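Local coordinates for 11S globulin seed storage protein (Amaranthus hypochondriacus, PDB 3QAC) that probably serves as a seed storage protein, a nutrient reservoir of the 11S globulin family built from two cupin domains, at residues 33-38 with 241-246; 55-60 with 148-153; 62-67 with 182-187. All coordinates share one frame; numbering follows the deposited sequence.

Interaction 1 (33-38 with 241-246); sequences GLTEVW and RGNIVR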
ATOM      1  N   GLY A  33      -0.862  34.429 -13.561  1.00 50.36           N
ATOM      2  CA  GLY A  33      -1.768  33.586 -12.806  1.00 47.03           C
ATOM      3  C   GLY A  33      -1.569  33.578 -11.306  1.00 48.98           C
ATOM      4  O   GLY A  33      -0.584  34.096 -10.771  1.00 48.43           O
ATOM      5  N   LEU A  34      -2.522  32.959 -10.626  1.00 43.99           N
ATOM      6  CA  LEU A  34      -2.530  32.907  -9.183  1.00 46.73           C
ATOM      7  C   LEU A  34      -2.587  31.455  -8.744  1.00 43.71           C
ATOM      8  O   LEU A  34      -3.266  30.634  -9.363  1.00 45.39           O
ATOM      9  CB  LEU A  34      -3.734  33.675  -8.631  1.00 39.63           C
ATOM     10  CG  LEU A  34      -3.946  33.623  -7.121  1.00 45.83           C
ATOM     11  CD1 LEU A  34      -2.666  34.007  -6.401  1.00 42.62           C
ATOM     12  CD2 LEU A  34      -5.098  34.542  -6.704  1.00 44.53           C
ATOM     13  N   THR A  35      -1.854  31.145  -7.683  1.00 40.10           N
ATOM     14  CA  THR A  35      -1.897  29.833  -7.084  1.00 42.16           C
ATOM     15  C   THR A  35      -2.237  29.979  -5.617  1.00 43.35           C
ATOM     16  O   THR A  35      -1.466  30.547  -4.840  1.00 42.67           O
ATOM     17  CB  THR A  35      -0.558  29.092  -7.246  1.00 41.78           C
ATOM     18  OG1 THR A  35      -0.330  28.846  -8.635  1.00 42.86           O
ATOM     19  CG2 THR A  35      -0.594  27.754  -6.505  1.00 40.55           C
ATOM     20  N   GLU A  36      -3.395  29.458  -5.244  1.00 39.44           N
ATOM     21  CA  GLU A  36      -3.834  29.495  -3.869  1.00 37.87           C
ATOM     22  C   GLU A  36      -3.683  28.132  -3.213  1.00 42.32           C
ATOM     23  O   GLU A  36      -4.191  27.115  -3.721  1.00 41.96           O
ATOM     24  CB  GLU A  36      -5.270  29.968  -3.817  1.00 39.89           C
ATOM     25  CG  GLU A  36      -5.496  31.181  -4.688  1.00 42.83           C
ATOM     26  CD  GLU A  36      -6.944  31.587  -4.745  1.00 45.78           C
ATOM     27  OE1 GLU A  36      -7.539  31.500  -5.834  1.00 50.39           O
ATOM     28  OE2 GLU A  36      -7.492  31.991  -3.696  1.00 51.06           O
ATOM     29  N   VAL A  37      -2.986  28.111  -2.079  1.00 38.25           N
ATOM     30  CA  VAL A  37      -2.640  26.857  -1.422  1.00 36.94           C
ATOM     31  C   VAL A  37      -3.326  26.736  -0.075  1.00 42.34           C
ATOM     32  O   VAL A  37      -3.177  27.616   0.802  1.00 36.77           O
ATOM     33  CB  VAL A  37      -1.126  26.725  -1.230  1.00 39.04           C
ATOM     34  CG1 VAL A  37      -0.777  25.371  -0.605  1.00 34.68           C
ATOM     35  CG2 VAL A  37      -0.406  26.944  -2.562  1.00 35.48           C
ATOM     36  N   TRP A  38      -4.096  25.659   0.089  1.00 36.37           N
ATOM     37  CA  TRP A  38      -4.733  25.422   1.366  1.00 38.36           C
ATOM     38  C   TRP A  38      -3.643  25.011   2.335  1.00 36.66           C
ATOM     39  O   TRP A  38      -2.548  24.660   1.914  1.00 34.80           O
ATOM     40  CB  TRP A  38      -5.824  24.365   1.269  1.00 31.62           C
ATOM     41  CG  TRP A  38      -7.156  24.917   0.848  1.00 35.52           C
ATOM     42  CD1 TRP A  38      -8.264  25.084   1.633  1.00 34.58           C
ATOM     43  CD2 TRP A  38      -7.523  25.370  -0.461  1.00 32.56           C
ATOM     44  NE1 TRP A  38      -9.293  25.618   0.889  1.00 34.06           N
ATOM     45  CE2 TRP A  38      -8.859  25.798  -0.401  1.00 33.61           C
ATOM     46  CE3 TRP A  38      -6.844  25.456  -1.682  1.00 35.64           C
ATOM     47  CZ2 TRP A  38      -9.536  26.303  -1.519  1.00 36.13           C
ATOM     48  CZ3 TRP A  38      -7.512  25.950  -2.784  1.00 37.03           C
ATOM     49  CH2 TRP A  38      -8.844  26.370  -2.696  1.00 37.51           C
ATOM     50  N   ARG A 241       8.978  35.938 -13.482  1.00 55.95           N
ATOM     51  CA  ARG A 241       7.599  35.749 -13.908  1.00 50.24           C
ATOM     52  C   ARG A 241       6.797  34.791 -13.039  1.00 49.54           C
ATOM     53  O   ARG A 241       5.560  34.798 -13.086  1.00 52.93           O
ATOM     54  CB  ARG A 241       7.556  35.272 -15.350  1.00 56.85           C
ATOM     55  CG  ARG A 241       8.159  36.247 -16.333  1.00 55.84           C
ATOM     56  CD  ARG A 241       8.234  35.597 -17.692  1.00 51.58           C
ATOM     57  NE  ARG A 241       9.088  34.418 -17.654  1.00 49.28           N
ATOM     58  CZ  ARG A 241       9.043  33.448 -18.559  1.00 57.57           C
ATOM     59  NH1 ARG A 241       9.854  32.401 -18.455  1.00 55.56           N
ATOM     60  NH2 ARG A 241       8.180  33.530 -19.570  1.00 55.09           N
ATOM     61  N   GLY A 242       7.488  33.982 -12.243  1.00 42.54           N
ATOM     62  CA  GLY A 242       6.817  33.017 -11.393  1.00 44.54           C
ATOM     63  C   GLY A 242       6.426  31.787 -12.197  1.00 47.10           C
ATOM     64  O   GLY A 242       6.984  31.571 -13.267  1.00 45.31           O
ATOM     65  N   ASN A 243       5.473  30.999 -11.698  1.00 44.98           N
ATOM     66  CA  ASN A 243       5.136  29.699 -12.310  1.00 46.59           C
ATOM     67  C   ASN A 243       4.112  29.770 -13.450  1.00 49.93           C
ATOM     68  O   ASN A 243       3.956  28.818 -14.226  1.00 48.62           O
ATOM     69  CB  ASN A 243       4.650  28.707 -11.251  1.00 43.20           C
ATOM     70  CG  ASN A 243       3.387  29.187 -10.532  1.00 46.84           C
ATOM     71  OD1 ASN A 243       3.280  30.354 -10.141  1.00 48.48           O
ATOM     72  ND2 ASN A 243       2.433  28.284 -10.346  1.00 40.71           N
ATOM     73  N   ILE A 244       3.402  30.888 -13.549  1.00 47.64           N
ATOM     74  CA  ILE A 244       2.434  31.052 -14.623  1.00 48.69           C
ATOM     75  C   ILE A 244       2.761  32.316 -15.391  1.00 49.79           C
ATOM     76  O   ILE A 244       2.554  33.426 -14.898  1.00 49.26           O
ATOM     77  CB  ILE A 244       1.008  31.114 -14.077  1.00 47.80           C
ATOM     78  CG1 ILE A 244       0.780  29.954 -13.104  1.00 44.11           C
ATOM     79  CG2 ILE A 244      -0.015  31.122 -15.213  1.00 41.92           C
ATOM     80  CD1 ILE A 244      -0.478  30.070 -12.312  1.00 43.89           C
ATOM     81  N   VAL A 245       3.265  32.128 -16.605  1.00 44.59           N
ATOM     82  CA  VAL A 245       3.811  33.219 -17.392  1.00 50.33           C
ATOM     83  C   VAL A 245       2.903  33.645 -18.543  1.00 50.52           C
ATOM     84  O   VAL A 245       2.074  32.869 -19.020  1.00 46.38           O
ATOM     85  CB  VAL A 245       5.173  32.833 -17.970  1.00 50.15           C
ATOM     86  CG1 VAL A 245       6.111  32.410 -16.857  1.00 45.49           C
ATOM     87  CG2 VAL A 245       5.003  31.723 -18.999  1.00 47.31           C
ATOM     88  N   ARG A 246       3.077  34.888 -18.982  1.00 53.32           N
ATOM     89  CA  ARG A 246       2.272  35.461 -20.054  1.00 55.98           C
ATOM     90  C   ARG A 246       2.911  35.254 -21.425  1.00 54.58           C
ATOM     91  O   ARG A 246       4.113  35.436 -21.591  1.00 58.50           O
ATOM     92  CB  ARG A 246       2.036  36.953 -19.805  1.00 60.14           C
ATOM     93  CG  ARG A 246       1.215  37.654 -20.890  1.00 59.66           C
ATOM     94  CD  ARG A 246       0.658  38.981 -20.380  1.00 65.24           C
ATOM     95  NE  ARG A 246      -0.087  38.816 -19.128  1.00 68.98           N
ATOM     96  CZ  ARG A 246       0.163  39.481 -17.998  1.00 71.94           C
ATOM     97  NH1 ARG A 246       1.141  40.384 -17.943  1.00 68.30           N
ATOM     98  NH2 ARG A 246      -0.577  39.246 -16.916  1.00 65.03           N
TER
HETATM   99  O   HOH W   1       0.697  31.137  -9.435  1.00 44.28           O
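Asn243, in the turn that leads into strand 244-246, reaches across to Thr35 of strand 33-37. Its ND2 donates a nearly straight hydrogen bond to Thr35 OG1, 3.3 Å long with an N-H...O angle of 172°, and the hydroxyl oxygen lies in the amide plane. The same ND2 is also bonded to Tyr182 OH. On the other branch of the amide, Asn243 OD1 accepts a hydrogen bond from a water that is 2.6 Å from Thr35 OG1, and this water thus bridges the two side chains a second time. Ile244 follows and makes the apolar half of the contact. With CG1 anti to its carbonyl carbon (chi1 -49°), the side chain runs toward Gly33, where CD1 lies 3.8 Å from Gly33 CA and CB and CG2 approach the Gly33 backbone. Gly33 has no side chain, and the isoleucine packs directly on its main chain. Farther along, Arg246 forms a salt bridge with Glu58. The short strands run antiparallel, 170° between directions, but their axes stay 7.4 Å apart and share no backbone ladder: they belong to the two facing sheets of the N-terminal cupin beta-barrel, joined here by side chains and water.

Interaction 2 (55-60 with 148-153); sequences RTIEPH and HWAYNN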
ATOM      1  N   ARG A  55      -5.436  26.949  -9.014  1.00 39.19           N
ATOM      2  CA  ARG A  55      -4.655  27.830  -9.862  1.00 38.71           C
ATOM      3  C   ARG A  55      -5.610  28.580 -10.735  1.00 45.96           C
ATOM      4  O   ARG A  55      -6.541  27.999 -11.311  1.00 45.89           O
ATOM      5  CB  ARG A  55      -3.666  27.072 -10.740  1.00 34.27           C
ATOM      6  CG  ARG A  55      -2.685  26.189  -9.984  1.00 45.13           C
ATOM      7  CD  ARG A  55      -1.639  25.623 -10.937  1.00 41.44           C
ATOM      8  NE  ARG A  55      -0.740  24.679 -10.283  1.00 44.90           N
ATOM      9  CZ  ARG A  55       0.296  25.028  -9.518  1.00 43.64           C
ATOM     10  NH1 ARG A  55       0.560  26.311  -9.273  1.00 42.87           N
ATOM     11  NH2 ARG A  55       1.057  24.090  -8.971  1.00 39.20           N
ATOM     12  N   THR A  56      -5.384  29.882 -10.807  1.00 47.04           N
ATOM     13  CA  THR A  56      -6.122  30.744 -11.693  1.00 44.53           C
ATOM     14  C   THR A  56      -5.129  31.235 -12.714  1.00 44.85           C
ATOM     15  O   THR A  56      -4.205  31.973 -12.398  1.00 49.66           O
ATOM     16  CB  THR A  56      -6.699  31.913 -10.922  1.00 49.17           C
ATOM     17  OG1 THR A  56      -7.607  31.409  -9.937  1.00 45.20           O
ATOM     18  CG2 THR A  56      -7.431  32.856 -11.855  1.00 50.36           C
ATOM     19  N   ILE A  57      -5.291  30.774 -13.936  1.00 44.67           N
ATOM     20  CA  ILE A  57      -4.391  31.141 -15.003  1.00 48.30           C
ATOM     21  C   ILE A  57      -5.117  32.142 -15.874  1.00 52.84           C
ATOM     22  O   ILE A  57      -6.138  31.815 -16.493  1.00 52.28           O
ATOM     23  CB  ILE A  57      -4.047  29.927 -15.873  1.00 49.46           C
ATOM     24  CG1 ILE A  57      -3.544  28.776 -15.003  1.00 45.82           C
ATOM     25  CG2 ILE A  57      -3.038  30.305 -16.945  1.00 47.69           C
ATOM     26  CD1 ILE A  57      -3.251  27.518 -15.775  1.00 41.98           C
ATOM     27  N   GLU A  58      -4.594  33.359 -15.920  1.00 47.68           N
ATOM     28  CA  GLU A  58      -5.195  34.409 -16.735  1.00 57.52           C
ATOM     29  C   GLU A  58      -5.161  34.029 -18.216  1.00 55.08           C
ATOM     30  O   GLU A  58      -4.353  33.192 -18.624  1.00 57.75           O
ATOM     31  CB  GLU A  58      -4.477  35.742 -16.504  1.00 52.76           C
ATOM     32  CG  GLU A  58      -4.485  36.222 -15.059  1.00 51.23           C
ATOM     33  CD  GLU A  58      -3.616  37.447 -14.868  1.00 64.20           C
ATOM     34  OE1 GLU A  58      -3.270  38.084 -15.891  1.00 64.05           O
ATOM     35  OE2 GLU A  58      -3.273  37.775 -13.705  1.00 67.50           O
ATOM     36  N   PRO A  59      -6.050  34.628 -19.024  1.00 54.18           N
ATOM     37  CA  PRO A  59      -5.998  34.385 -20.470  1.00 58.57           C
ATOM     38  C   PRO A  59      -4.584  34.618 -21.015  1.00 58.95           C
ATOM     39  O   PRO A  59      -3.878  35.531 -20.560  1.00 54.48           O
ATOM     40  CB  PRO A  59      -6.981  35.417 -21.038  1.00 54.13           C
ATOM     41  CG  PRO A  59      -7.939  35.670 -19.932  1.00 56.51           C
ATOM     42  CD  PRO A  59      -7.168  35.511 -18.643  1.00 52.98           C
ATOM     43  N   HIS A  60      -4.183  33.785 -21.973  1.00 54.56           N
ATOM     44  CA  HIS A  60      -2.837  33.833 -22.548  1.00 58.09           C
ATOM     45  C   HIS A  60      -1.742  33.487 -21.540  1.00 58.88           C
ATOM     46  O   HIS A  60      -0.560  33.730 -21.793  1.00 58.85           O
ATOM     47  CB  HIS A  60      -2.551  35.188 -23.198  1.00 60.05           C
ATOM     48  CG  HIS A  60      -3.529  35.557 -24.267  1.00 67.70           C
ATOM     49  ND1 HIS A  60      -3.985  34.651 -25.202  1.00 73.24           N
ATOM     50  CD2 HIS A  60      -4.139  36.732 -24.551  1.00 70.56           C
ATOM     51  CE1 HIS A  60      -4.837  35.251 -26.014  1.00 77.17           C
ATOM     52  NE2 HIS A  60      -4.950  36.514 -25.640  1.00 77.04           N
ATOM     53  N   HIS A 148       4.002  18.259 -16.922  1.00 38.60           N
ATOM     54  CA  HIS A 148       2.891  18.818 -17.663  1.00 37.26           C
ATOM     55  C   HIS A 148       2.851  20.321 -17.542  1.00 42.47           C
ATOM     56  O   HIS A 148       3.322  20.901 -16.557  1.00 42.87           O
ATOM     57  CB  HIS A 148       1.576  18.238 -17.154  1.00 36.71           C
ATOM     58  CG  HIS A 148       1.326  18.515 -15.709  1.00 37.56           C
ATOM     59  ND1 HIS A 148       1.864  17.743 -14.705  1.00 40.50           N
ATOM     60  CD2 HIS A 148       0.624  19.499 -15.095  1.00 41.60           C
ATOM     61  CE1 HIS A 148       1.503  18.241 -13.532  1.00 41.63           C
ATOM     62  NE2 HIS A 148       0.743  19.299 -13.744  1.00 40.85           N
ATOM     63  N   TRP A 149       2.284  20.946 -18.562  1.00 42.97           N
ATOM     64  CA  TRP A 149       2.088  22.380 -18.567  1.00 45.18           C
ATOM     65  C   TRP A 149       0.656  22.629 -18.989  1.00 43.42           C
ATOM     66  O   TRP A 149       0.002  21.757 -19.561  1.00 47.46           O
ATOM     67  CB  TRP A 149       3.061  23.044 -19.534  1.00 42.61           C
ATOM     68  CG  TRP A 149       3.011  22.435 -20.886  1.00 44.05           C
ATOM     69  CD1 TRP A 149       3.768  21.403 -21.346  1.00 41.63           C
ATOM     70  CD2 TRP A 149       2.150  22.812 -21.960  1.00 44.69           C
ATOM     71  NE1 TRP A 149       3.442  21.119 -22.642  1.00 43.56           N
ATOM     72  CE2 TRP A 149       2.446  21.967 -23.046  1.00 40.58           C
ATOM     73  CE3 TRP A 149       1.159  23.788 -22.114  1.00 45.50           C
ATOM     74  CZ2 TRP A 149       1.783  22.053 -24.266  1.00 40.14           C
ATOM     75  CZ3 TRP A 149       0.497  23.876 -23.339  1.00 46.87           C
ATOM     76  CH2 TRP A 149       0.816  23.011 -24.397  1.00 43.37           C
ATOM     77  N   ALA A 150       0.150  23.810 -18.680  1.00 45.14           N
ATOM     78  CA  ALA A 150      -1.192  24.172 -19.103  1.00 44.34           C
ATOM     79  C   ALA A 150      -1.171  25.577 -19.676  1.00 47.20           C
ATOM     80  O   ALA A 150      -0.308  26.398 -19.335  1.00 43.50           O
ATOM     81  CB  ALA A 150      -2.155  24.083 -17.948  1.00 41.84           C
ATOM     82  N   TYR A 151      -2.125  25.851 -20.550  1.00 46.71           N
ATOM     83  CA  TYR A 151      -2.224  27.169 -21.145  1.00 46.44           C
ATOM     84  C   TYR A 151      -3.675  27.560 -21.335  1.00 48.52           C
ATOM     85  O   TYR A 151      -4.493  26.764 -21.813  1.00 48.43           O
ATOM     86  CB  TYR A 151      -1.480  27.207 -22.473  1.00 48.21           C
ATOM     87  CG  TYR A 151      -1.709  28.473 -23.255  1.00 56.07           C
ATOM     88  CD1 TYR A 151      -1.044  29.647 -22.921  1.00 54.32           C
ATOM     89  CD2 TYR A 151      -2.597  28.498 -24.327  1.00 54.97           C
ATOM     90  CE1 TYR A 151      -1.256  30.813 -23.636  1.00 55.67           C
ATOM     91  CE2 TYR A 151      -2.810  29.653 -25.048  1.00 55.39           C
ATOM     92  CZ  TYR A 151      -2.137  30.807 -24.698  1.00 55.28           C
ATOM     93  OH  TYR A 151      -2.340  31.954 -25.419  1.00 64.71           O
ATOM     94  N   ASN A 152      -3.998  28.785 -20.946  1.00 49.08           N
ATOM     95  CA  ASN A 152      -5.351  29.267 -21.138  1.00 52.50           C
ATOM     96  C   ASN A 152      -5.499  29.959 -22.485  1.00 52.60           C
ATOM     97  O   ASN A 152      -5.108  31.105 -22.656  1.00 55.42           O
ATOM     98  CB  ASN A 152      -5.780  30.198 -20.019  1.00 48.37           C
ATOM     99  CG  ASN A 152      -7.213  30.657 -20.175  1.00 53.05           C
ATOM    100  OD1 ASN A 152      -7.914  30.236 -21.102  1.00 51.35           O
ATOM    101  ND2 ASN A 152      -7.663  31.524 -19.267  1.00 50.81           N
ATOM    102  N   ASN A 153      -6.071  29.248 -23.444  1.00 58.50           N
ATOM    103  CA  ASN A 153      -6.284  29.810 -24.763  1.00 57.46           C
ATOM    104  C   ASN A 153      -7.699  30.345 -24.897  1.00 55.43           C
ATOM    105  O   ASN A 153      -8.163  30.641 -25.994  1.00 62.80           O
ATOM    106  CB  ASN A 153      -5.968  28.779 -25.844  1.00 55.38           C
ATOM    107  CG  ASN A 153      -6.967  27.632 -25.882  1.00 60.27           C
ATOM    108  OD1 ASN A 153      -6.914  26.782 -26.781  1.00 59.43           O
ATOM    109  ND2 ASN A 153      -7.884  27.605 -24.917  1.00 55.16           N
TER
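Asn152, just past the end of strand 147-151, meets the 55-60 segment with both its side chain and its backbone. Its CG is anti to the backbone N (chi1 -177°), which extends the amide toward the chain at Ile57. There ND2 donates to Ile57 O over 3.2 Å, at an N-H...O angle of 156° and tilted from the carbonyl plane. In return, His60 N donates to Asn152 O at 2.9 Å. The two segments thus exchange bonds through one asparagine. Next to it, Tyr151 and His60 lie side by side: His60 ND1 gives its N-H to Tyr151 OH, 3.2 Å away and near the imidazole plane. The tyrosine ring also passes close to the His60 backbone, with CE1 3.4 Å from His60 C. Ile57 CG2 lies 4.1 Å from Asn152 CB, and Ile57 CD1 rests 4.2 Å from Ala150 CB.

A second shell holds these groups in position. The Asn152 amide is pinned at both ends, OD1 by Gly154 N and ND2 additionally by Gln156 O. Ile57 is tied through its backbone to Leu158 and packs on Leu63, while the Tyr151 ring rests on Ile82, Val247 and Leu251. Strands 51-57 and 147-151 belong to different sheets of the N-terminal cupin beta-barrel, joined here at the strand ends. The chemistry changes from apolar at Ile57 and Ala150 to polar at the exposed His60. The geometry is consistent with a proton on ND1, and directional bonds to two main-chain carbonyls and one phenol hold the strand ends together.

Interaction 3 (62-67 with 182-187); sequences LLLPSF and YLAGKP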
ATOM      1  N   LEU A  62       0.557  30.841 -19.333  1.00 47.28           N
ATOM      2  CA  LEU A  62       1.171  29.539 -19.486  1.00 45.75           C
ATOM      3  C   LEU A  62       1.716  29.015 -18.154  1.00 46.00           C
ATOM      4  O   LEU A  62       2.733  29.504 -17.651  1.00 48.79           O
ATOM      5  CB  LEU A  62       2.286  29.618 -20.525  1.00 44.83           C
ATOM      6  CG  LEU A  62       3.123  28.369 -20.766  1.00 43.39           C
ATOM      7  CD1 LEU A  62       2.243  27.232 -21.238  1.00 53.28           C
ATOM      8  CD2 LEU A  62       4.157  28.681 -21.794  1.00 47.73           C
ATOM      9  N   LEU A  63       1.027  28.035 -17.579  1.00 45.82           N
ATOM     10  CA  LEU A  63       1.545  27.315 -16.420  1.00 41.17           C
ATOM     11  C   LEU A  63       2.762  26.542 -16.876  1.00 43.96           C
ATOM     12  O   LEU A  63       2.640  25.616 -17.682  1.00 46.43           O
ATOM     13  CB  LEU A  63       0.502  26.359 -15.856  1.00 41.64           C
ATOM     14  CG  LEU A  63       0.906  25.465 -14.678  1.00 42.47           C
ATOM     15  CD1 LEU A  63       1.190  26.288 -13.397  1.00 39.87           C
ATOM     16  CD2 LEU A  63      -0.166  24.376 -14.422  1.00 34.93           C
ATOM     17  N   LEU A  64       3.933  26.941 -16.380  1.00 39.74           N
ATOM     18  CA  LEU A  64       5.195  26.339 -16.792  1.00 41.50           C
ATOM     19  C   LEU A  64       5.164  24.833 -16.541  1.00 42.51           C
ATOM     20  O   LEU A  64       4.461  24.363 -15.656  1.00 43.04           O
ATOM     21  CB  LEU A  64       6.367  26.982 -16.041  1.00 44.79           C
ATOM     22  CG  LEU A  64       6.519  28.512 -16.107  1.00 43.09           C
ATOM     23  CD1 LEU A  64       7.580  28.981 -15.152  1.00 45.35           C
ATOM     24  CD2 LEU A  64       6.860  28.974 -17.497  1.00 45.93           C
ATOM     25  N   PRO A  65       5.910  24.064 -17.336  1.00 40.54           N
ATOM     26  CA  PRO A  65       5.952  22.631 -17.073  1.00 40.13           C
ATOM     27  C   PRO A  65       6.491  22.313 -15.679  1.00 43.16           C
ATOM     28  O   PRO A  65       7.502  22.873 -15.238  1.00 37.95           O
ATOM     29  CB  PRO A  65       6.923  22.111 -18.137  1.00 39.61           C
ATOM     30  CG  PRO A  65       7.598  23.337 -18.699  1.00 41.48           C
ATOM     31  CD  PRO A  65       6.550  24.389 -18.616  1.00 45.88           C
ATOM     32  N   SER A  66       5.814  21.396 -15.004  1.00 37.26           N
ATOM     33  CA  SER A  66       6.321  20.860 -13.761  1.00 37.67           C
ATOM     34  C   SER A  66       5.830  19.432 -13.582  1.00 40.05           C
ATOM     35  O   SER A  66       5.018  18.926 -14.368  1.00 37.77           O
ATOM     36  CB  SER A  66       5.840  21.702 -12.585  1.00 39.50           C
ATOM     37  OG  SER A  66       4.454  21.492 -12.359  1.00 34.12           O
ATOM     38  N   PHE A  67       6.326  18.786 -12.538  1.00 36.89           N
ATOM     39  CA  PHE A  67       5.760  17.525 -12.101  1.00 38.29           C
ATOM     40  C   PHE A  67       5.789  17.467 -10.580  1.00 36.41           C
ATOM     41  O   PHE A  67       6.490  18.225  -9.943  1.00 39.70           O
ATOM     42  CB  PHE A  67       6.498  16.336 -12.718  1.00 33.19           C
ATOM     43  CG  PHE A  67       8.006  16.410 -12.605  1.00 37.12           C
ATOM     44  CD1 PHE A  67       8.756  17.142 -13.521  1.00 34.13           C
ATOM     45  CD2 PHE A  67       8.675  15.724 -11.602  1.00 35.48           C
ATOM     46  CE1 PHE A  67      10.135  17.184 -13.436  1.00 36.38           C
ATOM     47  CE2 PHE A  67      10.062  15.767 -11.509  1.00 33.62           C
ATOM     48  CZ  PHE A  67      10.790  16.494 -12.429  1.00 36.18           C
ATOM     49  N   TYR A 182       9.805  22.055 -11.047  1.00 40.52           N
ATOM     50  CA  TYR A 182       9.519  22.802 -12.273  1.00 40.63           C
ATOM     51  C   TYR A 182      10.633  22.643 -13.295  1.00 44.05           C
ATOM     52  O   TYR A 182      11.803  22.419 -12.949  1.00 41.53           O
ATOM     53  CB  TYR A 182       9.293  24.291 -11.995  1.00 41.04           C
ATOM     54  CG  TYR A 182       7.892  24.629 -11.551  1.00 38.65           C
ATOM     55  CD1 TYR A 182       7.527  24.559 -10.219  1.00 37.96           C
ATOM     56  CD2 TYR A 182       6.934  25.003 -12.464  1.00 38.08           C
ATOM     57  CE1 TYR A 182       6.240  24.874  -9.809  1.00 40.37           C
ATOM     58  CE2 TYR A 182       5.647  25.311 -12.071  1.00 38.79           C
ATOM     59  CZ  TYR A 182       5.300  25.254 -10.742  1.00 40.95           C
ATOM     60  OH  TYR A 182       4.005  25.564 -10.356  1.00 32.16           O
ATOM     61  N   LEU A 183      10.246  22.768 -14.559  1.00 41.01           N
ATOM     62  CA  LEU A 183      11.148  22.532 -15.672  1.00 44.06           C
ATOM     63  C   LEU A 183      11.557  23.832 -16.337  1.00 43.15           C
ATOM     64  O   LEU A 183      12.250  23.824 -17.348  1.00 47.83           O
ATOM     65  CB  LEU A 183      10.465  21.621 -16.681  1.00 38.51           C
ATOM     66  CG  LEU A 183      10.524  20.184 -16.193  1.00 38.72           C
ATOM     67  CD1 LEU A 183       9.580  19.293 -16.975  1.00 44.47           C
ATOM     68  CD2 LEU A 183      11.963  19.717 -16.318  1.00 41.83           C
ATOM     69  N   ALA A 184      11.110  24.941 -15.767  1.00 39.55           N
ATOM     70  CA  ALA A 184      11.394  26.258 -16.315  1.00 48.41           C
ATOM     71  C   ALA A 184      11.046  27.329 -15.286  1.00 45.34           C
ATOM     72  O   ALA A 184      10.274  27.086 -14.361  1.00 45.43           O
ATOM     73  CB  ALA A 184      10.592  26.483 -17.618  1.00 44.25           C
ATOM     74  N   GLY A 185      11.616  28.513 -15.453  1.00 46.40           N
ATOM     75  CA  GLY A 185      11.277  29.649 -14.616  1.00 48.36           C
ATOM     76  C   GLY A 185      11.984  29.652 -13.277  1.00 51.45           C
ATOM     77  O   GLY A 185      12.898  28.865 -13.030  1.00 54.13           O
ATOM     78  N   LYS A 186      11.562  30.554 -12.404  1.00 52.08           N
ATOM     79  CA  LYS A 186      12.082  30.590 -11.048  1.00 57.33           C
ATOM     80  C   LYS A 186      10.896  30.699 -10.094  1.00 54.92           C
ATOM     81  O   LYS A 186      10.682  31.739  -9.477  1.00 48.96           O
ATOM     82  CB  LYS A 186      13.039  31.767 -10.869  1.00 59.21           C
ATOM     83  CG  LYS A 186      13.882  31.687  -9.603  1.00 65.30           C
ATOM     84  CD  LYS A 186      14.559  33.027  -9.288  1.00 74.25           C
ATOM     85  CE  LYS A 186      15.122  33.074  -7.848  1.00 76.25           C
ATOM     86  NZ  LYS A 186      14.228  33.724  -6.832  1.00 58.96           N
ATOM     87  N   PRO A 187      10.110  29.615  -9.995  1.00 52.27           N
ATOM     88  CA  PRO A 187       8.854  29.524  -9.242  1.00 52.62           C
ATOM     89  C   PRO A 187       9.060  29.543  -7.735  1.00 49.48           C
ATOM     90  O   PRO A 187      10.045  28.994  -7.239  1.00 52.17           O
ATOM     91  CB  PRO A 187       8.316  28.154  -9.657  1.00 52.74           C
ATOM     92  CG  PRO A 187       9.530  27.376  -9.968  1.00 51.64           C
ATOM     93  CD  PRO A 187      10.403  28.352 -10.689  1.00 52.41           C
TER
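Ser66 and Tyr182 face each other as an antiparallel non-hydrogen-bonded pair, their CA atoms 4.0 Å apart. One backbone hydrogen bond joins the segments, Leu183 N to Pro65 O, at 2.8 Å. Being a proline, Pro65 has no N-H to return, and its carbonyl is approached as well by the CA-H of Tyr182 in a longer C-H...O contact.

The aromatic contacts centre on Tyr182. Its CG is anti to the carbonyl carbon (chi1 -83°), and the ring lies across Ser66, whose CB makes a CH-pi contact 3.6 Å from the ring centroid and 17° off the normal. Pro187 CB covers the opposite face, so the phenol ring is sandwiched between the strand and the later part of its own loop. The hydroxyl is bonded to Glu190, while Ser66 OG binds Arg180.

Apolar packing completes the join. Leu183 fits between Pro65 and Phe67: its CB lies 3.9 Å from Pro65 CB, and its CG is 4.1 Å from Phe67 CE1, at the edge of the phenyl ring. Leu64 CD1 reaches Gly185 CA at 3.8 Å; the positive phi of Gly185 (81°) is one that glycine adopts readily.

Strand 61-68 lies in the curled sheet beside strands 147-151, 180-182 and 244-246, and the loop that follows Tyr182 stays beside it only to about Gly185 and then drifts away. Beyond them a second subunit closes over the surface, with its Ile429 on Leu64 and Pro65, its Tyr430 bonded to Leu183 O, and its Tyr340 stacked on Phe67.

In the fold
All three contacts lie on the same side of the chain's centre in the N-terminal cupin domain, with neighbouring centres 9 to 12 Å apart. Strand 61-68 of interaction 3 pairs with strand 244-246 of interaction 1 and strand 147-151 of interaction 2, while strands 33-37 and 51-57 are neighbours in the other sheet. Interactions 1 and 2 therefore bridge the two sheets, whereas interaction 3 joins a strand of one sheet to the end of its neighbour and the loop that follows. Interactions 1 and 3 are buried, but the former adds a water-linked polar group to its apolar part and the latter is mostly apolar and aromatic, beside another subunit. Interaction 2 is only partly buried and relies most on hydrogen bonds.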